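Local structure of SusD homolog (Bacteroides thetaiotaomicron VPI-5482, 3FDH) at residues T43-Y48 with L59-R65; S47-Y51 with L451-N456. The protein probably binds glycans at the outer membrane of the bacterium, as a SusD-like lipoprotein that works with a partner transporter. All blocks are in the same frame, centred on the assembly; numbering follows the deposited sequence.

Contact 1 (T43-Y48 with L59-R65); sequences TYASSY and LYYAEVR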
loop_
_atom_site.group_PDB
_atom_site.type_symbol
_atom_site.label_atom_id
_atom_site.label_comp_id
_atom_site.label_asym_id
_atom_site.label_seq_id
_atom_site.Cartn_x
_atom_site.Cartn_y
_atom_site.Cartn_z
ATOM N N THR A 43 -6.604 -1.780 5.143
ATOM C CA THR A 43 -7.896 -2.445 5.254
ATOM C C THR A 43 -9.014 -1.605 4.637
ATOM O O THR A 43 -9.819 -2.085 3.805
ATOM C CB THR A 43 -8.153 -2.861 6.722
ATOM O OG1 THR A 43 -7.134 -3.852 7.064
ATOM C CG2 THR A 43 -9.594 -3.452 6.876
ATOM N N TYR A 44 -9.040 -0.344 5.033
ATOM C CA TYR A 44 -10.060 0.592 4.547
ATOM C C TYR A 44 -9.817 0.961 3.098
ATOM O O TYR A 44 -10.748 1.039 2.289
ATOM C CB TYR A 44 -10.190 1.803 5.469
ATOM C CG TYR A 44 -10.899 1.509 6.760
ATOM C CD1 TYR A 44 -10.300 0.726 7.765
ATOM C CD2 TYR A 44 -12.156 2.029 7.017
ATOM C CE1 TYR A 44 -10.964 0.475 8.985
ATOM C CE2 TYR A 44 -12.842 1.771 8.224
ATOM C CZ TYR A 44 -12.236 1.009 9.207
ATOM O OH TYR A 44 -12.933 0.792 10.385
ATOM N N ALA A 45 -8.565 1.197 2.740
ATOM C CA ALA A 45 -8.229 1.454 1.339
ATOM C C ALA A 45 -8.781 0.377 0.422
ATOM O O ALA A 45 -9.283 0.635 -0.682
ATOM C CB ALA A 45 -6.696 1.583 1.176
ATOM N N SER A 46 -8.689 -0.856 0.884
ATOM C CA SER A 46 -9.171 -2.004 0.112
ATOM C C SER A 46 -10.614 -1.830 -0.299
ATOM O O SER A 46 -11.010 -2.130 -1.426
ATOM C CB SER A 46 -9.037 -3.314 0.897
ATOM O OG SER A 46 -7.709 -3.628 1.213
ATOM N N SER A 47 -11.389 -1.289 0.632
ATOM C CA SER A 47 -12.792 -1.012 0.383
ATOM C C SER A 47 -12.930 0.232 -0.514
ATOM O O SER A 47 -13.625 0.243 -1.503
ATOM C CB SER A 47 -13.547 -0.730 1.693
ATOM O OG SER A 47 -14.814 -0.179 1.437
ATOM N N TYR A 48 -12.217 1.292 -0.179
ATOM C CA TYR A 48 -12.409 2.535 -0.921
ATOM C C TYR A 48 -12.151 2.398 -2.428
ATOM O O TYR A 48 -12.900 2.966 -3.233
ATOM C CB TYR A 48 -11.632 3.690 -0.318
ATOM C CG TYR A 48 -11.925 4.007 1.115
ATOM C CD1 TYR A 48 -13.159 3.733 1.677
ATOM C CD2 TYR A 48 -11.010 4.723 1.877
ATOM C CE1 TYR A 48 -13.437 4.105 2.967
ATOM C CE2 TYR A 48 -11.279 5.081 3.169
ATOM C CZ TYR A 48 -12.515 4.795 3.708
ATOM O OH TYR A 48 -12.835 5.186 5.009
ATOM N N LEU A 59 -16.194 -1.992 8.858
ATOM C CA LEU A 59 -15.859 -1.969 7.424
ATOM C C LEU A 59 -17.145 -1.945 6.570
ATOM O O LEU A 59 -17.137 -1.454 5.438
ATOM C CB LEU A 59 -14.921 -3.121 7.042
ATOM C CG LEU A 59 -14.091 -2.915 5.775
ATOM C CD1 LEU A 59 -13.191 -1.676 5.901
ATOM C CD2 LEU A 59 -13.273 -4.159 5.496
ATOM N N TYR A 60 -18.231 -2.443 7.137
ATOM C CA TYR A 60 -19.531 -2.423 6.432
ATOM C C TYR A 60 -19.971 -0.974 6.314
ATOM O O TYR A 60 -20.374 -0.512 5.226
ATOM C CB TYR A 60 -20.614 -3.249 7.135
ATOM C CG TYR A 60 -21.997 -2.912 6.618
ATOM C CD1 TYR A 60 -22.468 -3.454 5.435
ATOM C CD2 TYR A 60 -22.796 -2.004 7.277
ATOM C CE1 TYR A 60 -23.722 -3.121 4.933
ATOM C CE2 TYR A 60 -24.053 -1.664 6.790
ATOM C CZ TYR A 60 -24.487 -2.204 5.600
ATOM O OH TYR A 60 -25.709 -1.867 5.105
ATOM N N TYR A 61 -19.811 -0.260 7.419
ATOM C CA TYR A 61 -20.221 1.176 7.511
ATOM C C TYR A 61 -19.322 2.079 6.660
ATOM O O TYR A 61 -19.730 3.129 6.135
ATOM C CB TYR A 61 -20.399 1.647 8.964
ATOM C CG TYR A 61 -21.609 0.922 9.566
ATOM C CD1 TYR A 61 -22.891 1.199 9.111
ATOM C CD2 TYR A 61 -21.450 -0.086 10.490
ATOM C CE1 TYR A 61 -24.007 0.503 9.594
ATOM C CE2 TYR A 61 -22.546 -0.796 10.979
ATOM C CZ TYR A 61 -23.820 -0.507 10.521
ATOM O OH TYR A 61 -24.893 -1.215 11.028
ATOM N N ALA A 62 -18.105 1.621 6.478
ATOM C CA ALA A 62 -17.150 2.306 5.585
ATOM C C ALA A 62 -17.611 2.062 4.144
ATOM O O ALA A 62 -17.661 2.957 3.308
ATOM C CB ALA A 62 -15.697 1.804 5.793
ATOM N N GLU A 63 -17.977 0.820 3.861
ATOM C CA GLU A 63 -18.416 0.452 2.533
ATOM C C GLU A 63 -19.635 1.243 2.036
ATOM O O GLU A 63 -19.713 1.649 0.874
ATOM C CB GLU A 63 -18.723 -1.056 2.518
ATOM C CG GLU A 63 -19.031 -1.632 1.100
ATOM C CD GLU A 63 -17.836 -1.591 0.144
ATOM O OE1 GLU A 63 -16.687 -1.893 0.576
ATOM O OE2 GLU A 63 -18.073 -1.328 -1.061
ATOM N N VAL A 64 -20.591 1.455 2.930
ATOM C CA VAL A 64 -21.850 2.111 2.573
ATOM C C VAL A 64 -21.755 3.581 2.856
ATOM O O VAL A 64 -22.674 4.338 2.707
ATOM C CB VAL A 64 -23.078 1.463 3.239
ATOM C CG1 VAL A 64 -23.245 0.017 2.724
ATOM C CG2 VAL A 64 -23.048 1.591 4.816
ATOM N N ARG A 65 -20.583 3.954 3.308
ATOM C CA ARG A 65 -20.247 5.354 3.622
ATOM C C ARG A 65 -21.156 5.978 4.628
ATOM O O ARG A 65 -21.613 7.113 4.434
ATOM C CB ARG A 65 -20.263 6.209 2.364
ATOM C CG ARG A 65 -19.397 5.721 1.254
ATOM C CD ARG A 65 -17.919 5.693 1.571
ATOM N NE ARG A 65 -17.256 5.482 0.304
ATOM C CZ ARG A 65 -16.754 4.337 -0.131
ATOM N NH1 ARG A 65 -16.671 3.265 0.650
ATOM N NH2 ARG A 65 -16.257 4.299 -1.343
HETATM O O HOH W 1 -16.392 0.943 -1.336
HETATM O O HOH W 2 -15.433 2.956 -4.013
#
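Two short helical segments run side by side here, with their N-to-C directions 34° apart and their axes 9.8 Å apart at closest approach. This is a compact pair of consecutive helices, 40-48 and 57-63, inside the SusD-like fold. The CA atoms of Ser-47 and Glu-63 are 6.2 Å apart. The second helix ends in a Schellman motif, and Arg-65 takes positive phi. One end of the interface is apolar. Leu-59 CD1 sits over the face of the Tyr-44 ring, 4.0 Å from its centroid, a CH-pi contact. Ala-62 CB packs 3.7 Å from Tyr-44 CE2 and 4.3 Å from Tyr-48 CE1, touching both rings. The Tyr-44 hydroxyl bonds to Glu-68. Phe-254 and Phe-261 also touch Leu-59. The other end is polar. Ser-47 points at the second helix, and Ser-47 OG donates to Glu-63 OE1 at 2.7 Å. The same carboxylate also accepts from the backbone of Gly-54 and Gly-308. Arg-65 folds back over the helix end, where Arg-65 NH1 donates to Ala-62 O at 2.9 Å. Water 1 joins the segments, 2.9 Å from Ser-47 O, 2.8 Å from Glu-63 OE2 and 3.1 Å from Arg-65 NH1.

Contact 2 (S47-Y51 with L451-N456); sequences SYIEY and LTNPNN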
loop_
_atom_site.group_PDB
_atom_site.type_symbol
_atom_site.label_atom_id
_atom_site.label_comp_id
_atom_site.label_asym_id
_atom_site.label_seq_id
_atom_site.Cartn_x
_atom_site.Cartn_y
_atom_site.Cartn_z
ATOM N N SER A 47 -11.389 -1.289 0.632
ATOM C CA SER A 47 -12.792 -1.012 0.383
ATOM C C SER A 47 -12.930 0.232 -0.514
ATOM O O SER A 47 -13.625 0.243 -1.503
ATOM C CB SER A 47 -13.547 -0.730 1.693
ATOM O OG SER A 47 -14.814 -0.179 1.437
ATOM N N TYR A 48 -12.217 1.292 -0.179
ATOM C CA TYR A 48 -12.409 2.535 -0.921
ATOM C C TYR A 48 -12.151 2.398 -2.428
ATOM O O TYR A 48 -12.900 2.966 -3.233
ATOM C CB TYR A 48 -11.632 3.690 -0.318
ATOM C CG TYR A 48 -11.925 4.007 1.115
ATOM C CD1 TYR A 48 -13.159 3.733 1.677
ATOM C CD2 TYR A 48 -11.010 4.723 1.877
ATOM C CE1 TYR A 48 -13.437 4.105 2.967
ATOM C CE2 TYR A 48 -11.279 5.081 3.169
ATOM C CZ TYR A 48 -12.515 4.795 3.708
ATOM O OH TYR A 48 -12.835 5.186 5.009
ATOM N N ILE A 49 -11.117 1.654 -2.814
ATOM C CA ILE A 49 -10.760 1.457 -4.238
ATOM C C ILE A 49 -11.147 0.091 -4.778
ATOM O O ILE A 49 -10.681 -0.390 -5.805
ATOM C CB ILE A 49 -9.324 1.909 -4.609
ATOM C CG1 ILE A 49 -8.270 1.385 -3.651
ATOM C CG2 ILE A 49 -9.313 3.453 -4.565
ATOM C CD1 ILE A 49 -8.110 -0.073 -3.636
ATOM N N GLU A 50 -12.019 -0.529 -3.994
ATOM C CA GLU A 50 -12.772 -1.701 -4.426
ATOM C C GLU A 50 -12.026 -2.965 -4.771
ATOM O O GLU A 50 -12.438 -3.747 -5.639
ATOM C CB GLU A 50 -13.766 -1.298 -5.525
ATOM C CG GLU A 50 -14.775 -0.219 -5.063
ATOM C CD GLU A 50 -15.831 0.138 -6.080
ATOM O OE1 GLU A 50 -15.930 -0.496 -7.141
ATOM O OE2 GLU A 50 -16.565 1.111 -5.816
ATOM N N TYR A 51 -10.952 -3.186 -4.031
ATOM C CA TYR A 51 -10.224 -4.485 -4.089
ATOM C C TYR A 51 -11.016 -5.563 -3.323
ATOM O O TYR A 51 -10.939 -6.794 -3.579
ATOM C CB TYR A 51 -8.893 -4.346 -3.398
ATOM C CG TYR A 51 -7.771 -3.787 -4.231
ATOM C CD1 TYR A 51 -7.800 -3.859 -5.640
ATOM C CD2 TYR A 51 -6.625 -3.260 -3.617
ATOM C CE1 TYR A 51 -6.725 -3.395 -6.405
ATOM C CE2 TYR A 51 -5.562 -2.799 -4.362
ATOM C CZ TYR A 51 -5.581 -2.893 -5.741
ATOM O OH TYR A 51 -4.497 -2.411 -6.453
ATOM N N LEU A 451 -14.727 2.711 -10.492
ATOM C CA LEU A 451 -15.305 2.312 -9.193
ATOM C C LEU A 451 -16.797 2.330 -9.334
ATOM O O LEU A 451 -17.334 3.222 -9.965
ATOM C CB LEU A 451 -14.877 3.271 -8.076
ATOM C CG LEU A 451 -13.354 3.314 -7.884
ATOM C CD1 LEU A 451 -13.083 4.230 -6.686
ATOM C CD2 LEU A 451 -12.809 1.924 -7.693
ATOM N N THR A 452 -17.486 1.369 -8.740
ATOM C CA THR A 452 -18.945 1.276 -8.903
ATOM C C THR A 452 -19.789 1.630 -7.676
ATOM O O THR A 452 -20.997 1.726 -7.762
ATOM C CB THR A 452 -19.332 -0.108 -9.452
ATOM O OG1 THR A 452 -19.082 -1.126 -8.485
ATOM C CG2 THR A 452 -18.528 -0.396 -10.704
ATOM N N ASN A 453 -19.152 1.863 -6.531
ATOM C CA ASN A 453 -19.906 2.215 -5.319
ATOM C C ASN A 453 -20.837 3.422 -5.583
ATOM O O ASN A 453 -20.356 4.503 -5.877
ATOM C CB ASN A 453 -18.913 2.521 -4.180
ATOM C CG ASN A 453 -19.571 2.610 -2.831
ATOM O OD1 ASN A 453 -20.681 3.138 -2.691
ATOM N ND2 ASN A 453 -18.835 2.177 -1.795
ATOM N N PRO A 454 -22.165 3.274 -5.409
ATOM C CA PRO A 454 -23.025 4.407 -5.756
ATOM C C PRO A 454 -22.897 5.558 -4.826
ATOM O O PRO A 454 -23.326 6.668 -5.135
ATOM C CB PRO A 454 -24.435 3.830 -5.611
ATOM C CG PRO A 454 -24.261 2.364 -5.610
ATOM C CD PRO A 454 -22.953 2.102 -5.007
ATOM N N ASN A 455 -22.285 5.290 -3.683
ATOM C CA ASN A 455 -22.171 6.312 -2.635
ATOM C C ASN A 455 -21.054 7.295 -2.925
ATOM O O ASN A 455 -20.878 8.321 -2.255
ATOM C CB ASN A 455 -21.958 5.654 -1.282
ATOM C CG ASN A 455 -23.137 4.801 -0.872
ATOM O OD1 ASN A 455 -24.198 5.322 -0.555
ATOM N ND2 ASN A 455 -22.936 3.474 -0.838
ATOM N N ASN A 456 -20.322 6.983 -3.967
ATOM C CA ASN A 456 -19.187 7.815 -4.373
ATOM C C ASN A 456 -19.592 9.122 -5.059
ATOM O O ASN A 456 -18.728 9.946 -5.370
ATOM C CB ASN A 456 -18.269 7.026 -5.312
ATOM C CG ASN A 456 -17.376 6.085 -4.582
ATOM O OD1 ASN A 456 -17.285 6.100 -3.354
ATOM N ND2 ASN A 456 -16.675 5.282 -5.330
HETATM O O HOH W 1 -16.392 0.943 -1.336
HETATM O O HOH W 2 -15.433 2.956 -4.013
#
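Leu-451 opens the loop segment. Leu-451 CD1 packs 4.4 Å from Ile-49 CG2. Its methyls also rest against carbonyl oxygens, Leu-451 CD1 3.7 Å from Tyr-48 O and Leu-451 CD2 3.7 Å from Ile-49 O. Phe-438 of helix 431-443 touches both Leu-451 and Ile-49. Next, the backbone turns two amides toward the carboxylate of Glu-50. Thr-452 N donates to Glu-50 OE1 at 2.9 Å, nearly straight, and Asn-453 N donates to Glu-50 OE2 at 2.8 Å. Each carboxylate oxygen thus has its own main-chain donor. Ser-266 also bonds to Glu-50 OE1. Asn-453 then starts a type I turn that runs to Asn-456. Asn-453 OD1 accepts from Asn-455 N at 2.9 Å, a capping bond at the turn leading into helix 456-459. Asn-453 ND2 bonds to water 1 at 2.8 Å, and that water lies 2.9 Å from Ser-47 O. Asn-456 ends the segment. Asn-456 ND2 donates to water 2 at 2.9 Å, and this water is 2.7 Å from Tyr-48 O and 2.8 Å from Glu-50 OE2. Asn-456 OD1 instead takes Arg-65. Glu-50 has positive phi, and its CA-to-CB bond points toward the loop. It is the C-prime residue of the Schellman motif that ends helix 40-48, with Glu-50 N bonded to Ser-47 O at 3.1 Å.

The two contacts lie side by side, with centres about 8 Å apart on the same side of the chain's centre. Both use helix 40-48, contact 2 only its C-terminal end and the residues after it, and they share Ser-47 and Tyr-48. Contact 1 is local, joining this helix to segment 59-65, only 11 residues on along the chain. Contact 2 is long-range, bringing in a loop some 400 residues later, after helix 431-443. The partner segments also meet directly, since Asn-453 ND2 is 2.9 Å from Glu-63 O, probably a hydrogen bond. Waters 1 and 2 belong to both contacts. The N-terminal helices and the C-terminal part of the SusD-like chain are thus joined in one continuous polar network.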